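Local atomic coordinates of protein BONZAI 1 (Arabidopsis thaliana, PDB entry 6KXT), a protein that binds phospholipids in a calcium-dependent manner, probably through its C2 domains, the second of which forms this chain, and restrains cell death and defence responses in the plant. Residues 13-19 against 63-69; 37-41 against 79-83. One frame throughout, in Å; residues are numbered along the deposited sequence.

Contact 1. Residues 13-19 against 63-69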
ATOM      1  N   SER A  13      -8.066 -13.602   6.276  1.00 15.85           N
ATOM      2  CA  SER A  13      -7.391 -12.391   6.793  1.00 16.51           C
ATOM      3  C   SER A  13      -5.958 -12.437   6.274  1.00 16.26           C
ATOM      4  O   SER A  13      -5.278 -13.457   6.431  1.00 16.57           O
ATOM      5  CB  SER A  13      -7.413 -12.327   8.277  1.00 19.60           C
ATOM      6  OG  SER A  13      -6.741 -11.201   8.781  1.00 22.53           O
ATOM      7  N   THR A  14      -5.521 -11.349   5.618  1.00 15.82           N
ATOM      8  CA  THR A  14      -4.175 -11.277   5.031  1.00 16.45           C
ATOM      9  C   THR A  14      -3.295 -10.367   5.902  1.00 15.66           C
ATOM     10  O   THR A  14      -3.660  -9.185   6.102  1.00 17.97           O
ATOM     11  CB  THR A  14      -4.247 -10.803   3.581  1.00 16.86           C
ATOM     12  OG1 THR A  14      -5.120 -11.678   2.864  1.00 16.17           O
ATOM     13  CG2 THR A  14      -2.894 -10.821   2.917  1.00 19.76           C
ATOM     14  N   GLU A  15      -2.170 -10.883   6.354  1.00 14.33           N
ATOM     15  CA  GLU A  15      -1.173 -10.099   7.107  1.00 15.48           C
ATOM     16  C   GLU A  15      -0.064  -9.722   6.122  1.00 14.41           C
ATOM     17  O   GLU A  15       0.530 -10.617   5.476  1.00 14.84           O
ATOM     18  CB  GLU A  15      -0.646 -10.963   8.249  1.00 17.58           C
ATOM     19  CG  GLU A  15       0.433 -10.229   9.021  1.00 22.23           C
ATOM     20  CD  GLU A  15       0.994 -10.996  10.205  1.00 33.77           C
ATOM     21  OE1 GLU A  15       0.464 -12.082  10.502  1.00 33.98           O
ATOM     22  OE2 GLU A  15       1.927 -10.496  10.827  1.00 26.27           O
ATOM     23  N   ILE A  16       0.274  -8.442   6.042  1.00 14.18           N
ATOM     24  CA  ILE A  16       1.254  -7.920   5.062  1.00 14.87           C
ATOM     25  C   ILE A  16       2.247  -7.017   5.750  1.00 14.72           C
ATOM     26  O   ILE A  16       1.852  -6.110   6.508  1.00 15.00           O
ATOM     27  CB  ILE A  16       0.571  -7.156   3.903  1.00 14.80           C
ATOM     28  CG1 ILE A  16      -0.545  -8.000   3.277  1.00 15.43           C
ATOM     29  CG2 ILE A  16       1.653  -6.727   2.896  1.00 15.89           C
ATOM     30  CD1 ILE A  16      -1.181  -7.403   2.029  1.00 19.28           C
ATOM     31  N   VAL A  17       3.526  -7.260   5.526  1.00 13.40           N
ATOM     32  CA  VAL A  17       4.616  -6.330   5.929  1.00 14.28           C
ATOM     33  C   VAL A  17       5.066  -5.654   4.634  1.00 12.42           C
ATOM     34  O   VAL A  17       5.576  -6.333   3.708  1.00 13.14           O
ATOM     35  CB  VAL A  17       5.778  -7.021   6.658  1.00 14.42           C
ATOM     36  CG1 VAL A  17       6.954  -6.055   6.810  1.00 14.70           C
ATOM     37  CG2 VAL A  17       5.335  -7.577   8.005  1.00 15.89           C
ATOM     38  N   PHE A  18       4.903  -4.350   4.553  1.00 12.96           N
ATOM     39  CA  PHE A  18       5.354  -3.474   3.467  1.00 12.64           C
ATOM     40  C   PHE A  18       6.685  -2.830   3.797  1.00 13.96           C
ATOM     41  O   PHE A  18       6.966  -2.488   4.945  1.00 13.45           O
ATOM     42  CB  PHE A  18       4.337  -2.360   3.223  1.00 13.31           C
ATOM     43  CG  PHE A  18       3.015  -2.809   2.657  1.00 12.99           C
ATOM     44  CD1 PHE A  18       2.945  -3.214   1.329  1.00 13.02           C
ATOM     45  CD2 PHE A  18       1.852  -2.747   3.392  1.00 13.74           C
ATOM     46  CE1 PHE A  18       1.717  -3.529   0.752  1.00 15.66           C
ATOM     47  CE2 PHE A  18       0.626  -3.057   2.807  1.00 14.81           C
ATOM     48  CZ  PHE A  18       0.573  -3.466   1.499  1.00 14.63           C
ATOM     49  N   ARG A  19       7.491  -2.685   2.753  1.00 13.09           N
ATOM     50  CA  ARG A  19       8.806  -2.022   2.839  1.00 13.62           C
ATOM     51  C   ARG A  19       8.918  -1.084   1.646  1.00 14.16           C
ATOM     52  O   ARG A  19       8.444  -1.448   0.534  1.00 13.87           O
ATOM     53  CB  ARG A  19       9.905  -3.078   2.805  1.00 17.33           C
ATOM     54  CG  ARG A  19      11.294  -2.508   2.594  1.00 17.23           C
ATOM     55  CD  ARG A  19      12.299  -3.656   2.753  1.00 17.81           C
ATOM     56  NE  ARG A  19      12.288  -4.663   1.682  1.00 17.17           N
ATOM     57  CZ  ARG A  19      12.955  -4.538   0.551  1.00 14.44           C
ATOM     58  NH1 ARG A  19      13.627  -3.430   0.269  1.00 17.69           N
ATOM     59  NH2 ARG A  19      12.955  -5.531  -0.324  1.00 24.51           N
ATOM     60  N   ILE A  63      10.393   0.061   6.854  1.00 15.18           N
ATOM     61  CA  ILE A  63       9.730  -1.276   6.989  1.00 14.87           C
ATOM     62  C   ILE A  63       8.700  -1.125   8.087  1.00 15.85           C
ATOM     63  O   ILE A  63       9.059  -0.741   9.202  1.00 17.52           O
ATOM     64  CB  ILE A  63      10.720  -2.400   7.307  1.00 17.21           C
ATOM     65  CG1 ILE A  63      11.839  -2.536   6.275  1.00 20.52           C
ATOM     66  CG2 ILE A  63       9.936  -3.701   7.475  1.00 19.98           C
ATOM     67  CD1 ILE A  63      13.035  -3.392   6.721  1.00 26.71           C
ATOM     68  N   TRP A  64       7.410  -1.326   7.800  1.00 14.56           N
ATOM     69  CA  TRP A  64       6.367  -1.033   8.798  1.00 13.69           C
ATOM     70  C   TRP A  64       5.951  -2.310   9.529  1.00 14.89           C
ATOM     71  O   TRP A  64       6.233  -3.429   9.019  1.00 16.75           O
ATOM     72  CB  TRP A  64       5.154  -0.347   8.133  1.00 14.46           C
ATOM     73  CG  TRP A  64       5.386   1.065   7.703  1.00 14.28           C
ATOM     74  CD1 TRP A  64       5.347   2.185   8.487  1.00 16.14           C
ATOM     75  CD2 TRP A  64       5.668   1.497   6.365  1.00 12.85           C
ATOM     76  NE1 TRP A  64       5.590   3.277   7.705  1.00 14.34           N
ATOM     77  CE2 TRP A  64       5.801   2.905   6.404  1.00 14.74           C
ATOM     78  CE3 TRP A  64       5.887   0.845   5.141  1.00 15.03           C
ATOM     79  CZ2 TRP A  64       5.997   3.656   5.250  1.00 12.68           C
ATOM     80  CZ3 TRP A  64       6.105   1.592   3.994  1.00 15.59           C
ATOM     81  CH2 TRP A  64       6.180   2.979   4.051  1.00 14.97           C
ATOM     82  N   LYS A  65       5.260  -2.115  10.628  1.00 15.45           N
ATOM     83  CA  LYS A  65       4.621  -3.241  11.357  1.00 15.82           C
ATOM     84  C   LYS A  65       3.571  -3.829  10.431  1.00 16.57           C
ATOM     85  O   LYS A  65       3.044  -3.176   9.514  1.00 17.01           O
ATOM     86  CB  LYS A  65       4.035  -2.742  12.677  1.00 17.69           C
ATOM     87  CG  LYS A  65       5.054  -2.220  13.678  1.00 21.75           C
ATOM     88  CD  LYS A  65       4.426  -1.662  14.922  1.00 32.25           C
ATOM     89  CE  LYS A  65       5.473  -1.158  15.892  1.00 43.04           C
ATOM     90  NZ  LYS A  65       4.862  -0.827  17.199  1.00 54.48           N
ATOM     91  N   PRO A  66       3.206  -5.101  10.666  1.00 16.50           N
ATOM     92  CA  PRO A  66       2.215  -5.727   9.826  1.00 17.67           C
ATOM     93  C   PRO A  66       0.870  -5.010   9.854  1.00 16.14           C
ATOM     94  O   PRO A  66       0.430  -4.448  10.865  1.00 18.79           O
ATOM     95  CB  PRO A  66       2.022  -7.146  10.379  1.00 18.91           C
ATOM     96  CG  PRO A  66       3.140  -7.335  11.394  1.00 22.09           C
ATOM     97  CD  PRO A  66       3.817  -6.015  11.657  1.00 17.12           C
ATOM     98  N   VAL A  67       0.232  -4.998   8.679  1.00 15.44           N
ATOM     99  CA  VAL A  67      -1.180  -4.627   8.537  1.00 17.70           C
ATOM    100  C   VAL A  67      -2.011  -5.875   8.250  1.00 19.02           C
ATOM    101  O   VAL A  67      -1.499  -6.842   7.692  1.00 18.72           O
ATOM    102  CB  VAL A  67      -1.398  -3.530   7.496  1.00 22.07           C
ATOM    103  CG1 VAL A  67      -0.564  -2.280   7.806  1.00 23.71           C
ATOM    104  CG2 VAL A  67      -1.148  -3.986   6.092  1.00 20.99           C
ATOM    105  N   PHE A  68      -3.273  -5.855   8.641  1.00 17.26           N
ATOM    106  CA  PHE A  68      -4.203  -6.987   8.459  1.00 17.57           C
ATOM    107  C   PHE A  68      -5.360  -6.511   7.610  1.00 18.33           C
ATOM    108  O   PHE A  68      -5.980  -5.493   7.928  1.00 22.37           O
ATOM    109  CB  PHE A  68      -4.738  -7.451   9.815  1.00 19.11           C
ATOM    110  CG  PHE A  68      -3.635  -7.973  10.681  1.00 21.62           C
ATOM    111  CD1 PHE A  68      -2.890  -7.108  11.470  1.00 24.45           C
ATOM    112  CD2 PHE A  68      -3.257  -9.297  10.608  1.00 24.36           C
ATOM    113  CE1 PHE A  68      -1.783  -7.554  12.170  1.00 24.42           C
ATOM    114  CE2 PHE A  68      -2.190  -9.755  11.364  1.00 26.26           C
ATOM    115  CZ  PHE A  68      -1.473  -8.893  12.149  1.00 25.51           C
ATOM    116  N   LEU A  69      -5.595  -7.172   6.502  1.00 16.03           N
ATOM    117  CA  LEU A  69      -6.673  -6.794   5.571  1.00 18.46           C
ATOM    118  C   LEU A  69      -7.638  -7.964   5.375  1.00 17.79           C
ATOM    119  O   LEU A  69      -7.218  -9.075   5.002  1.00 18.50           O
ATOM    120  CB  LEU A  69      -6.045  -6.391   4.239  1.00 15.18           C
ATOM    121  CG  LEU A  69      -5.259  -5.093   4.257  1.00 18.91           C
ATOM    122  CD1 LEU A  69      -4.420  -4.936   2.999  1.00 17.73           C
ATOM    123  CD2 LEU A  69      -6.187  -3.892   4.467  1.00 23.74           C
TER
HETATM  124  O   HOH W   1      -7.856 -11.030   3.050  1.00 16.50           O
HETATM  125  O   HOH W   2       3.069  -3.343   6.679  1.00 16.42           O

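Contact 2. Residues 37-41 against 79-83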
ATOM      1  N   VAL A  37      -1.189   4.202   3.345  1.00 14.36           N
ATOM      2  CA  VAL A  37      -2.656   4.058   3.466  1.00 14.48           C
ATOM      3  C   VAL A  37      -3.087   3.114   2.347  1.00 15.80           C
ATOM      4  O   VAL A  37      -2.728   3.294   1.181  1.00 14.30           O
ATOM      5  CB  VAL A  37      -3.357   5.419   3.335  1.00 17.53           C
ATOM      6  CG1 VAL A  37      -4.854   5.227   3.356  1.00 16.89           C
ATOM      7  CG2 VAL A  37      -2.854   6.368   4.425  1.00 18.72           C
ATOM      8  N   VAL A  38      -3.851   2.088   2.716  1.00 14.69           N
ATOM      9  CA  VAL A  38      -4.521   1.180   1.755  1.00 13.80           C
ATOM     10  C   VAL A  38      -5.972   1.590   1.651  1.00 13.78           C
ATOM     11  O   VAL A  38      -6.601   1.775   2.710  1.00 14.39           O
ATOM     12  CB  VAL A  38      -4.387  -0.271   2.204  1.00 14.91           C
ATOM     13  CG1 VAL A  38      -5.030  -1.189   1.203  1.00 16.03           C
ATOM     14  CG2 VAL A  38      -2.929  -0.658   2.356  1.00 16.83           C
ATOM     15  N   SER A  39      -6.452   1.794   0.444  1.00 13.69           N
ATOM     16  CA  SER A  39      -7.839   2.282   0.228  1.00 13.70           C
ATOM     17  C   SER A  39      -8.558   1.416  -0.796  1.00 13.50           C
ATOM     18  O   SER A  39      -8.037   0.990  -1.843  1.00 14.53           O
ATOM     19  CB  SER A  39      -7.862   3.747  -0.199  1.00 14.95           C
ATOM     20  OG  SER A  39      -7.139   4.509   0.717  1.00 16.44           O
ATOM     21  N   LYS A  40      -9.849   1.178  -0.505  1.00 16.85           N
ATOM     22  CA  LYS A  40     -10.763   0.409  -1.371  0.70 18.01           C
ATOM     23  C   LYS A  40     -11.388   1.303  -2.438  1.00 15.88           C
ATOM     24  O   LYS A  40     -11.811   2.404  -2.117  1.00 17.76           O
ATOM     25  CB  LYS A  40     -11.809  -0.256  -0.478  0.70 19.29           C
ATOM     26  CG  LYS A  40     -12.815  -1.151  -1.192  0.70 20.51           C
ATOM     27  CD  LYS A  40     -13.956  -1.530  -0.263  0.70 24.87           C
ATOM     28  CE  LYS A  40     -14.738  -2.746  -0.707  0.70 29.74           C
ATOM     29  NZ  LYS A  40     -15.092  -2.682  -2.141  0.70 27.82           N
ATOM     30  N   ILE A  41     -11.373   0.858  -3.669  1.00 17.94           N
ATOM     31  CA  ILE A  41     -11.990   1.588  -4.804  1.00 16.33           C
ATOM     32  C   ILE A  41     -13.521   1.439  -4.734  1.00 20.28           C
ATOM     33  O   ILE A  41     -14.049   0.326  -4.515  1.00 20.87           O
ATOM     34  CB  ILE A  41     -11.401   1.092  -6.123  1.00 18.82           C
ATOM     35  CG1 ILE A  41      -9.921   1.511  -6.181  1.00 19.07           C
ATOM     36  CG2 ILE A  41     -12.200   1.672  -7.295  1.00 20.18           C
ATOM     37  CD1 ILE A  41      -9.072   0.872  -7.243  1.00 21.18           C
ATOM     38  N   SER A  79      -9.423  -7.836  -6.394  1.00 16.64           N
ATOM     39  CA  SER A  79      -9.869  -6.435  -6.593  1.00 19.16           C
ATOM     40  C   SER A  79      -8.661  -5.513  -6.410  1.00 16.46           C
ATOM     41  O   SER A  79      -8.095  -5.483  -5.319  1.00 16.88           O
ATOM     42  CB  SER A  79     -10.945  -6.029  -5.621  1.00 20.31           C
ATOM     43  OG  SER A  79     -12.122  -6.848  -5.794  1.00 20.49           O
ATOM     44  N   PRO A  80      -8.371  -4.630  -7.376  1.00 16.50           N
ATOM     45  CA  PRO A  80      -7.330  -3.641  -7.130  1.00 16.73           C
ATOM     46  C   PRO A  80      -7.708  -2.770  -5.935  1.00 17.72           C
ATOM     47  O   PRO A  80      -8.867  -2.399  -5.760  1.00 18.07           O
ATOM     48  CB  PRO A  80      -7.306  -2.804  -8.410  1.00 20.64           C
ATOM     49  CG  PRO A  80      -7.866  -3.745  -9.476  1.00 24.32           C
ATOM     50  CD  PRO A  80      -8.859  -4.618  -8.757  1.00 21.94           C
ATOM     51  N   VAL A  81      -6.707  -2.445  -5.122  1.00 16.83           N
ATOM     52  CA  VAL A  81      -6.802  -1.394  -4.091  1.00 13.28           C
ATOM     53  C   VAL A  81      -5.712  -0.360  -4.399  1.00 14.65           C
ATOM     54  O   VAL A  81      -4.840  -0.596  -5.225  1.00 14.95           O
ATOM     55  CB  VAL A  81      -6.669  -1.909  -2.653  1.00 15.85           C
ATOM     56  CG1 VAL A  81      -7.765  -2.928  -2.353  1.00 16.27           C
ATOM     57  CG2 VAL A  81      -5.301  -2.519  -2.381  1.00 17.22           C
ATOM     58  N   ILE A  82      -5.837   0.805  -3.811  1.00 16.13           N
ATOM     59  CA  ILE A  82      -4.808   1.860  -3.890  1.00 14.02           C
ATOM     60  C   ILE A  82      -3.938   1.764  -2.670  1.00 14.40           C
ATOM     61  O   ILE A  82      -4.440   1.637  -1.532  1.00 15.46           O
ATOM     62  CB  ILE A  82      -5.410   3.268  -3.985  1.00 17.25           C
ATOM     63  CG1 ILE A  82      -6.389   3.378  -5.142  1.00 25.51           C
ATOM     64  CG2 ILE A  82      -4.277   4.241  -4.099  1.00 21.78           C
ATOM     65  CD1 ILE A  82      -5.765   3.075  -6.391  1.00 21.60           C
ATOM     66  N   ILE A  83      -2.619   1.883  -2.879  1.00 14.91           N
ATOM     67  CA  ILE A  83      -1.634   1.927  -1.761  1.00 12.92           C
ATOM     68  C   ILE A  83      -0.843   3.185  -1.977  1.00 13.79           C
ATOM     69  O   ILE A  83      -0.213   3.317  -3.014  1.00 14.32           O
ATOM     70  CB  ILE A  83      -0.745   0.679  -1.689  1.00 14.85           C
ATOM     71  CG1 ILE A  83      -1.612  -0.579  -1.629  1.00 15.57           C
ATOM     72  CG2 ILE A  83       0.171   0.767  -0.482  1.00 16.86           C
ATOM     73  CD1 ILE A  83      -0.923  -1.831  -2.130  1.00 23.54           C
TER
HETATM   74  O   HOH W   3     -10.799  -2.175  -3.938  1.00 22.97           O

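Contact 1. Residues 13-19 against 63-69
Strand 13-19 and the outermost strand 67-69 pair antiparallel at one edge of the five-stranded sheet. Two hydrogen-bonded pairs hold them: Thr14 with Leu69 (Thr14 N to Leu69 O 2.9 Å, Leu69 N to Thr14 O 2.8 Å) and Ile16 with Val67 (Ile16 N to Val67 O and Val67 N to Ile16 O, both 2.9 Å). Beyond them the register slips by one residue. Water 2 fills the opening that this slip leaves, accepting from Phe18 N and donating to Ile16 O and Lys65 O. Pairing resumes where Trp64 N reaches Phe18 O at 3.1 Å. The two faces differ in chemistry. Branched and aromatic side chains suit the buried one: Ile16 CD1 lies 4.2 Å from Leu69 CD1, and Phe18 CE2 3.8 Å from Val67 CG2, while Leu104 and Leu107 of helix 104-113 also cover Ile16. Thr14 tolerates this setting because water 1 joins its OG1 to Leu69 O. On the other face the aliphatic part of Glu15 packs by CG against Phe68 CE2 at 3.5 Å, leaving its carboxylate at the end of an extended chain, and Val17 CG2 meets Pro66 CG at 4.0 Å. Arg19 packs its CG on Ile63 CG1 (3.7 Å) and forms a salt bridge with Asp138. The pairing forms one edge of one of the two antiparallel sheets whose apolar faces pack together in the C2 beta-sandwich.

Contact 2. Residues 37-41 against 79-83
Ile41 and Ile82 each give up 65 Å² to this contact, more than any other residue in it, and Val38 follows with 47 Å². Ile82 sits at the heart of the antiparallel pairing: its backbone forms the hydrogen-bonded pair with Ser39, Ser39 N to Ile82 O at 2.8 Å and Ile82 N to Ser39 O at 3.0 Å. Ile41 points its side chain toward the partner segment, and its apolar CD1 end reaches both Ile82 CD1 at 4.1 Å and Pro80 CB at 4.2 Å, which suits an aliphatic residue. There the backbones have moved apart, and water 3 bridges Ile41 N and Pro80 O. Val38 points to the opposite face from Ile82, its CG1 3.8 Å from Val81 CG2 and its CG2 4.2 Å from Ile83 CG1; beta-branched residues fit extended backbone well. The chemistry implies a join whose register is fixed by two backbone hydrogen bonds, with apolar packing on both faces and water 3 bridging the backbones between Ile41 and Pro80.

In the fold
The two contacts lie in different sheets of the same C2 domain, their centres about 14 Å apart. Contact 1 belongs to the five-stranded sheet and contact 2 joins two central strands, 34-40 and 81-87, of the four-stranded one. Along the chain their segments alternate, 13-19, 37-41, 63-69, 79-83, so the polypeptide passes from one sheet to the other at each step. The layers meet in the interior, where Leu69 CD1 packs 4.2 Å from Val38 CG1 and Phe18 CZ 4.3 Å from Ile83 CD1. These two packing pairs join the inner faces of the two sheets in the core of the sandwich, bringing sequence-distant strands together in one compact domain.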